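Local coordinates for ABC transporter substrate binding protein (Ribose) (Agrobacterium vitis, PDB 4WUT), which probably serves as the sugar-binding component of an ABC transporter and holds a beta-D-fucopyranose molecule between its two lobes in this crystal form, at residues A69-M74 and A89-D94; G172-I177 and L183-P188; G294-T299 and K305-N310. One frame throughout, in Å; residues are numbered along the deposited sequence.

Contact 1 of 3, residues A69-M74 and A89-D94; sequences ADQVNM and APSDPD
The flat carboxamide of Gln71 faces the loop after strand 85-88, with the hydroxyl of Ser91 over one face: Ser91 OG stands 3.3 Å from Gln71 CD, above the face but displaced from that carbon toward the side of OE1 and NE2. The edges carry the bonding. Gln71 NE2 donates to Ala89 O at 2.8 Å, with 163° at the hydrogen, and the acceptor stays close to the amide plane. Seen from Ala89, however, the donor stands above the plane of the backbone carbonyl. On the oxygen side Ser91 N donates to Gln71 OE1 at 2.8 Å, nearly as straight at 160° but tilted from the plane of the amide. An extended chain, with CG anti to the backbone N (chi1 -161°), carries the amide from helix 68-80 across to the loop. Between the two bonded residues Pro90 passes close, its CA 3.5 Å from Gln71 OE1. In this type I periplasmic binding protein fold the loop lies between strand 85-88 and helix 97-105 of the first lobe. Gln71 NE2 also donates to Val30 O, next to the pocket residue Lys31, on which the Ser91 side chain rests. Bonded at both ends, the buried amide has its rotation fixed, since a flip would set oxygen against the carbonyls and NH2 against the Ser91 N-H, and it satisfies backbone groups beyond the strand ends.

Contact 2 of 3, residues G172-I177 and L183-P188; sequences GFTDYI and LQIVGP
Helix 164-180 closes in on strand 184-190 toward the C-terminal end of the helix, the CA atoms lying 8.0 Å apart for Thr174 and Ile185 but 6.7 Å apart for Ile177 and Leu183. Ile177 and Ile185 carry the contact about equally. With Ile177 CG1 beside the backbone N (chi1 -67°), CG2 is anti to that N and lies between two side chains of the other segment, meeting Leu183 CB at 3.9 Å and the end of Ile185, CD1, at 4.0 Å. The longer branch also reaches Leu183, Ile177 CD1 coming near Leu183 CD1, while its CG1 rests over the rim of one face of the Phe173 ring, one turn back along the helix. Ile185 reaches out from the strand with CG1 anti to its carbonyl carbon, and its CD1 methyl touches Thr174 CG2 at 3.7 Å as well as Ile177. Thr174 thus offers a methyl to the strand, and its OG1 bonds back to Val170 O within the helix. These contacts close the second half of a beta-alpha-beta crossover, in which strand 153-158 leads through helix 164-180 into the neighbouring parallel strand 184-190, at the edge of the sheet of the second lobe. Strand 153-158 continues the apolar layer: Ile154 touches Phe173 and Ile177, and Val156 touches Phe173 and Ile185; Phe173 is further stacked with Phe216. A water lies 2.7 Å from Leu183 O and 3.2 Å from Ile177 O, between the last turn of the helix and the segment leading into the strand. Here Ser181 OG is bonded to both Ile177 O and Leu183 N. Ser181 and Lys178 belong to a calcium site, and a bound calcium ion lies about 7 Å from the Ile177 side chain.

Contact 3 of 3, residues G294-T299 and K305-N310; sequences GVVVVT and KPEAKN
Glu307 lays its side chain across Val296, beginning with a CB that itself stays clear of the strand. The next atom makes the contact: CG meets both methyls of Val296, at 3.6 Å from CG1 and 3.7 Å from CG2. The chi1 of Glu307 is 136°, away from the staggered positions, and at this value CG lies against the valine. Beyond CG the chain is extended, and CD still passes over the fork of the valine, 4.1 Å from Val296 CG1. At the tip, Glu307 OE2 stands 3.9 Å from Val296 CG2, an approach of a carboxylate oxygen to a methyl rather than a polar bond. The same methyl, Val296 CG2, also lies 3.6 Å from the backbone O of Glu307. Strand 290-298 is the last of the chain and sits between 127-130 and 261-265, a position consistent with the hinge region of type I periplasmic binding proteins; its backbone pairs antiparallel with Val264 and Thr262. The tail then doubles back, and the short helix 306-309, with Lys305 at its N-cap position, packs against the strand. Two residues on from Val296, Val298 CG2 touches Ala308 CB at 4.0 Å, an apolar contact on the more buried side. Val311 and Asn302 also border Val296, while Ile303 lies against Val298.

How the contacts relate
The three contacts follow one another along the chain without touching and sample three parts of a two-lobed sugar-binding protein. Contact 1 belongs to the first lobe, contact 2 to the second, and contact 3 probably to the hinge region between them; their centres are 24 to 30 Å apart. Contacts 2 and 3 come closest, with nearest atoms about 10 Å apart, and both reach the sheet that includes strands 184-190 and 290-298. Relative to the bound fucose, contact 1 is nearer than contact 3: the Ala89 side chain lies about 7 Å away, against about 13 Å for that of Val298. Contact 2 instead borders a calcium site at the turn joining its segments.

Contact 1 of 3, residues A69-M74 and A89-D94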
# COMPACT_ATOMS: atom_id res chain seq x y z
N ALA A 69 -10.89 13.99 -4.15
CA ALA A 69 -12.26 14.46 -4.21
C ALA A 69 -13.16 13.44 -4.90
O ALA A 69 -14.32 13.25 -4.51
CB ALA A 69 -12.34 15.79 -4.92
N ASP A 70 -12.64 12.79 -5.93
CA ASP A 70 -13.41 11.77 -6.62
C ASP A 70 -13.74 10.61 -5.69
O ASP A 70 -14.82 10.04 -5.78
CB ASP A 70 -12.66 11.26 -7.85
CG ASP A 70 -12.74 12.22 -9.03
OD1 ASP A 70 -13.57 13.15 -9.01
OD2 ASP A 70 -11.97 12.01 -10.00
N GLN A 71 -12.79 10.23 -4.83
CA GLN A 71 -13.07 9.15 -3.89
C GLN A 71 -14.10 9.57 -2.84
O GLN A 71 -14.97 8.78 -2.48
CB GLN A 71 -11.80 8.60 -3.23
CG GLN A 71 -12.06 7.21 -2.66
CD GLN A 71 -11.00 6.73 -1.71
OE1 GLN A 71 -10.64 7.42 -0.74
NE2 GLN A 71 -10.52 5.53 -1.94
N VAL A 72 -13.99 10.80 -2.35
CA VAL A 72 -14.98 11.32 -1.42
C VAL A 72 -16.38 11.22 -2.05
O VAL A 72 -17.33 10.76 -1.44
CB VAL A 72 -14.68 12.78 -1.07
CG1 VAL A 72 -15.86 13.44 -0.36
CG2 VAL A 72 -13.40 12.90 -0.20
N ASN A 73 -16.49 11.68 -3.28
CA ASN A 73 -17.76 11.60 -3.99
C ASN A 73 -18.32 10.16 -4.04
O ASN A 73 -19.53 9.94 -3.83
CB ASN A 73 -17.57 12.21 -5.38
CG ASN A 73 -18.79 12.09 -6.24
OD1 ASN A 73 -18.96 11.11 -6.97
ND2 ASN A 73 -19.65 13.10 -6.20
N MSE A 74 -17.46 9.18 -4.29
CA MSE A 74 -17.87 7.78 -4.31
C MSE A 74 -18.42 7.30 -2.98
O MSE A 74 -19.42 6.60 -2.94
CB MSE A 74 -16.73 6.87 -4.73
CG MSE A 74 -16.43 6.99 -6.17
SE MSE A 74 -15.04 5.70 -6.68
CE MSE A 74 -15.01 6.13 -8.58
N ALA A 89 -10.56 1.80 1.28
CA ALA A 89 -9.14 2.12 1.38
C ALA A 89 -9.01 3.62 1.10
O ALA A 89 -8.96 4.05 -0.07
CB ALA A 89 -8.32 1.34 0.39
N PRO A 90 -8.99 4.43 2.16
CA PRO A 90 -9.12 5.88 1.95
C PRO A 90 -7.87 6.47 1.33
O PRO A 90 -6.76 6.17 1.78
CB PRO A 90 -9.32 6.43 3.37
CG PRO A 90 -8.72 5.41 4.24
CD PRO A 90 -8.98 4.08 3.59
N SER A 91 -8.05 7.33 0.32
CA SER A 91 -6.92 7.92 -0.38
C SER A 91 -6.24 9.04 0.43
O SER A 91 -5.12 9.45 0.10
CB SER A 91 -7.35 8.44 -1.73
OG SER A 91 -7.81 7.35 -2.52
N ASP A 92 -6.92 9.50 1.47
CA ASP A 92 -6.38 10.53 2.37
C ASP A 92 -6.95 10.28 3.77
O ASP A 92 -8.13 9.92 3.88
CB ASP A 92 -6.74 11.94 1.90
CG ASP A 92 -6.02 13.02 2.71
OD1 ASP A 92 -4.85 13.28 2.37
OD2 ASP A 92 -6.59 13.57 3.69
N PRO A 93 -6.13 10.43 4.83
CA PRO A 93 -6.65 10.10 6.15
C PRO A 93 -7.58 11.14 6.75
O PRO A 93 -8.31 10.82 7.68
CB PRO A 93 -5.38 9.95 7.00
CG PRO A 93 -4.34 10.72 6.31
CD PRO A 93 -4.68 10.67 4.84
N ASP A 94 -7.57 12.34 6.20
CA ASP A 94 -8.39 13.43 6.68
C ASP A 94 -9.58 13.76 5.77
O ASP A 94 -10.70 13.96 6.24
CB ASP A 94 -7.51 14.66 6.90
CG ASP A 94 -6.46 14.43 7.95
OD1 ASP A 94 -6.85 14.28 9.13
OD2 ASP A 94 -5.26 14.40 7.62

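Contact 2 of 3, residues G172-I177 and L183-P188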
# COMPACT_ATOMS: atom_id res chain seq x y z
N GLY A 172 8.52 5.28 9.10
CA GLY A 172 9.21 4.17 9.74
C GLY A 172 10.58 3.97 9.11
O GLY A 172 11.59 3.80 9.80
N PHE A 173 10.62 3.98 7.78
CA PHE A 173 11.86 3.84 7.04
C PHE A 173 12.83 4.96 7.41
O PHE A 173 13.97 4.71 7.80
CB PHE A 173 11.57 3.87 5.52
CG PHE A 173 12.81 3.67 4.65
CD1 PHE A 173 13.22 2.40 4.27
CD2 PHE A 173 13.55 4.76 4.21
CE1 PHE A 173 14.33 2.23 3.47
CE2 PHE A 173 14.68 4.57 3.44
CZ PHE A 173 15.06 3.31 3.06
N THR A 174 12.37 6.19 7.27
CA THR A 174 13.21 7.34 7.46
C THR A 174 13.75 7.43 8.88
O THR A 174 14.92 7.70 9.08
CB THR A 174 12.43 8.63 7.08
OG1 THR A 174 12.01 8.53 5.70
CG2 THR A 174 13.28 9.85 7.27
N ASP A 175 12.90 7.18 9.86
CA ASP A 175 13.32 7.28 11.25
C ASP A 175 14.36 6.22 11.57
O ASP A 175 15.30 6.46 12.34
CB ASP A 175 12.12 7.13 12.19
CG ASP A 175 11.16 8.32 12.13
OD1 ASP A 175 11.49 9.33 11.49
OD2 ASP A 175 10.07 8.22 12.73
N TYR A 176 14.18 5.03 10.99
CA TYR A 176 15.13 3.93 11.24
C TYR A 176 16.48 4.24 10.63
O TYR A 176 17.51 4.03 11.25
CB TYR A 176 14.60 2.58 10.72
CG TYR A 176 15.45 1.39 11.16
CD1 TYR A 176 16.59 1.05 10.47
CD2 TYR A 176 15.09 0.64 12.27
CE1 TYR A 176 17.39 -0.01 10.88
CE2 TYR A 176 15.87 -0.40 12.69
CZ TYR A 176 17.00 -0.73 11.99
OH TYR A 176 17.75 -1.79 12.42
N ILE A 177 16.48 4.74 9.40
CA ILE A 177 17.72 5.16 8.76
C ILE A 177 18.47 6.19 9.61
O ILE A 177 19.66 6.08 9.83
CB ILE A 177 17.47 5.73 7.34
CG1 ILE A 177 16.97 4.62 6.39
CG2 ILE A 177 18.72 6.43 6.82
CD1 ILE A 177 17.98 3.55 6.04
N LEU A 183 23.51 7.58 7.05
CA LEU A 183 23.11 7.73 5.65
C LEU A 183 22.37 9.04 5.45
O LEU A 183 21.57 9.46 6.29
CB LEU A 183 22.24 6.57 5.18
CG LEU A 183 22.90 5.20 5.17
CD1 LEU A 183 21.91 4.03 5.02
CD2 LEU A 183 23.98 5.11 4.09
N GLN A 184 22.67 9.68 4.32
CA GLN A 184 22.02 10.92 3.92
C GLN A 184 20.86 10.60 3.02
O GLN A 184 21.04 9.90 2.04
CB GLN A 184 23.01 11.79 3.15
CG GLN A 184 22.38 13.02 2.53
CD GLN A 184 23.40 13.90 1.82
OE1 GLN A 184 24.61 13.84 2.10
NE2 GLN A 184 22.92 14.72 0.89
N ILE A 185 19.67 11.11 3.34
CA ILE A 185 18.49 10.85 2.54
C ILE A 185 18.29 11.97 1.52
O ILE A 185 18.28 13.15 1.86
CB ILE A 185 17.25 10.68 3.42
CG1 ILE A 185 17.36 9.38 4.23
CG2 ILE A 185 15.98 10.69 2.58
CD1 ILE A 185 16.35 9.26 5.33
N VAL A 186 18.20 11.57 0.25
CA VAL A 186 17.83 12.44 -0.87
C VAL A 186 16.33 12.22 -1.13
O VAL A 186 15.84 11.09 -1.15
CB VAL A 186 18.61 12.02 -2.13
CG1 VAL A 186 18.27 12.93 -3.30
CG2 VAL A 186 20.12 12.02 -1.85
N GLY A 187 15.59 13.31 -1.32
CA GLY A 187 14.15 13.21 -1.35
C GLY A 187 13.56 13.56 -0.00
O GLY A 187 14.20 14.26 0.80
N PRO A 188 12.34 13.08 0.27
CA PRO A 188 11.51 12.22 -0.56
C PRO A 188 10.96 12.88 -1.81
O PRO A 188 10.76 14.12 -1.88
CB PRO A 188 10.36 11.83 0.36
CG PRO A 188 10.24 13.02 1.29
CD PRO A 188 11.67 13.44 1.53
O HOH W 1 20.95 8.89 8.83

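Contact 3 of 3, residues G294-T299 and K305-N310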
# COMPACT_ATOMS: atom_id res chain seq x y z
N GLY A 294 -0.06 -8.59 7.84
CA GLY A 294 1.24 -9.24 7.76
C GLY A 294 2.14 -8.74 6.65
O GLY A 294 1.70 -8.03 5.77
N VAL A 295 3.41 -9.12 6.69
CA VAL A 295 4.35 -8.77 5.64
C VAL A 295 5.38 -9.87 5.49
O VAL A 295 5.68 -10.61 6.43
CB VAL A 295 5.11 -7.45 5.92
CG1 VAL A 295 4.21 -6.27 5.69
CG2 VAL A 295 5.69 -7.46 7.34
N VAL A 296 5.91 -9.95 4.28
CA VAL A 296 7.04 -10.81 3.98
C VAL A 296 8.06 -10.00 3.18
O VAL A 296 7.71 -9.38 2.17
CB VAL A 296 6.61 -12.03 3.17
CG1 VAL A 296 7.82 -12.96 2.89
CG2 VAL A 296 5.51 -12.79 3.89
N VAL A 297 9.31 -10.00 3.63
CA VAL A 297 10.37 -9.38 2.86
C VAL A 297 10.87 -10.42 1.88
O VAL A 297 11.47 -11.42 2.27
CB VAL A 297 11.53 -8.88 3.75
CG1 VAL A 297 12.64 -8.30 2.90
CG2 VAL A 297 11.01 -7.82 4.73
N VAL A 298 10.61 -10.17 0.60
CA VAL A 298 10.89 -11.12 -0.45
C VAL A 298 12.21 -10.76 -1.14
O VAL A 298 12.39 -9.62 -1.59
CB VAL A 298 9.76 -11.13 -1.51
CG1 VAL A 298 10.18 -11.95 -2.70
CG2 VAL A 298 8.47 -11.67 -0.93
N THR A 299 13.08 -11.76 -1.24
CA THR A 299 14.41 -11.64 -1.81
C THR A 299 14.68 -12.88 -2.64
O THR A 299 13.85 -13.78 -2.72
CB THR A 299 15.47 -11.60 -0.71
OG1 THR A 299 15.53 -12.88 -0.06
CG2 THR A 299 15.19 -10.51 0.31
N LYS A 305 9.64 -19.70 -1.54
CA LYS A 305 9.11 -20.36 -0.35
C LYS A 305 7.59 -20.17 -0.26
O LYS A 305 7.05 -19.19 -0.78
CB LYS A 305 9.78 -19.81 0.90
CG LYS A 305 11.24 -20.16 1.01
CD LYS A 305 11.75 -19.83 2.41
CE LYS A 305 13.00 -20.58 2.72
NZ LYS A 305 13.20 -20.73 4.18
N PRO A 306 6.88 -21.09 0.41
CA PRO A 306 5.43 -20.90 0.49
C PRO A 306 5.00 -19.55 1.11
O PRO A 306 4.00 -18.98 0.67
CB PRO A 306 4.98 -22.04 1.40
CG PRO A 306 5.98 -23.12 1.13
CD PRO A 306 7.29 -22.42 0.90
N GLU A 307 5.74 -19.05 2.09
CA GLU A 307 5.37 -17.82 2.78
C GLU A 307 5.37 -16.64 1.81
O GLU A 307 4.55 -15.70 1.91
CB GLU A 307 6.32 -17.59 3.96
CG GLU A 307 6.86 -16.20 4.16
CD GLU A 307 7.55 -16.05 5.52
OE1 GLU A 307 8.62 -16.69 5.72
OE2 GLU A 307 7.02 -15.31 6.38
N ALA A 308 6.27 -16.69 0.84
CA ALA A 308 6.32 -15.65 -0.18
C ALA A 308 5.25 -15.89 -1.24
O ALA A 308 4.52 -14.97 -1.60
CB ALA A 308 7.69 -15.59 -0.80
N LYS A 309 5.14 -17.12 -1.72
CA LYS A 309 4.13 -17.46 -2.72
C LYS A 309 2.71 -17.11 -2.29
O LYS A 309 1.89 -16.73 -3.12
CB LYS A 309 4.23 -18.94 -3.08
CG LYS A 309 5.41 -19.24 -3.97
CD LYS A 309 5.53 -20.74 -4.15
CE LYS A 309 6.50 -21.12 -5.25
NZ LYS A 309 5.79 -21.42 -6.52
N ASN A 310 2.43 -17.18 -0.99
CA ASN A 310 1.11 -16.87 -0.45
C ASN A 310 0.68 -15.40 -0.61
O ASN A 310 -0.52 -15.09 -0.63
CB ASN A 310 1.06 -17.27 1.03
CG ASN A 310 -0.30 -17.00 1.68
OD1 ASN A 310 -1.33 -17.55 1.26
ND2 ASN A 310 -0.30 -16.18 2.73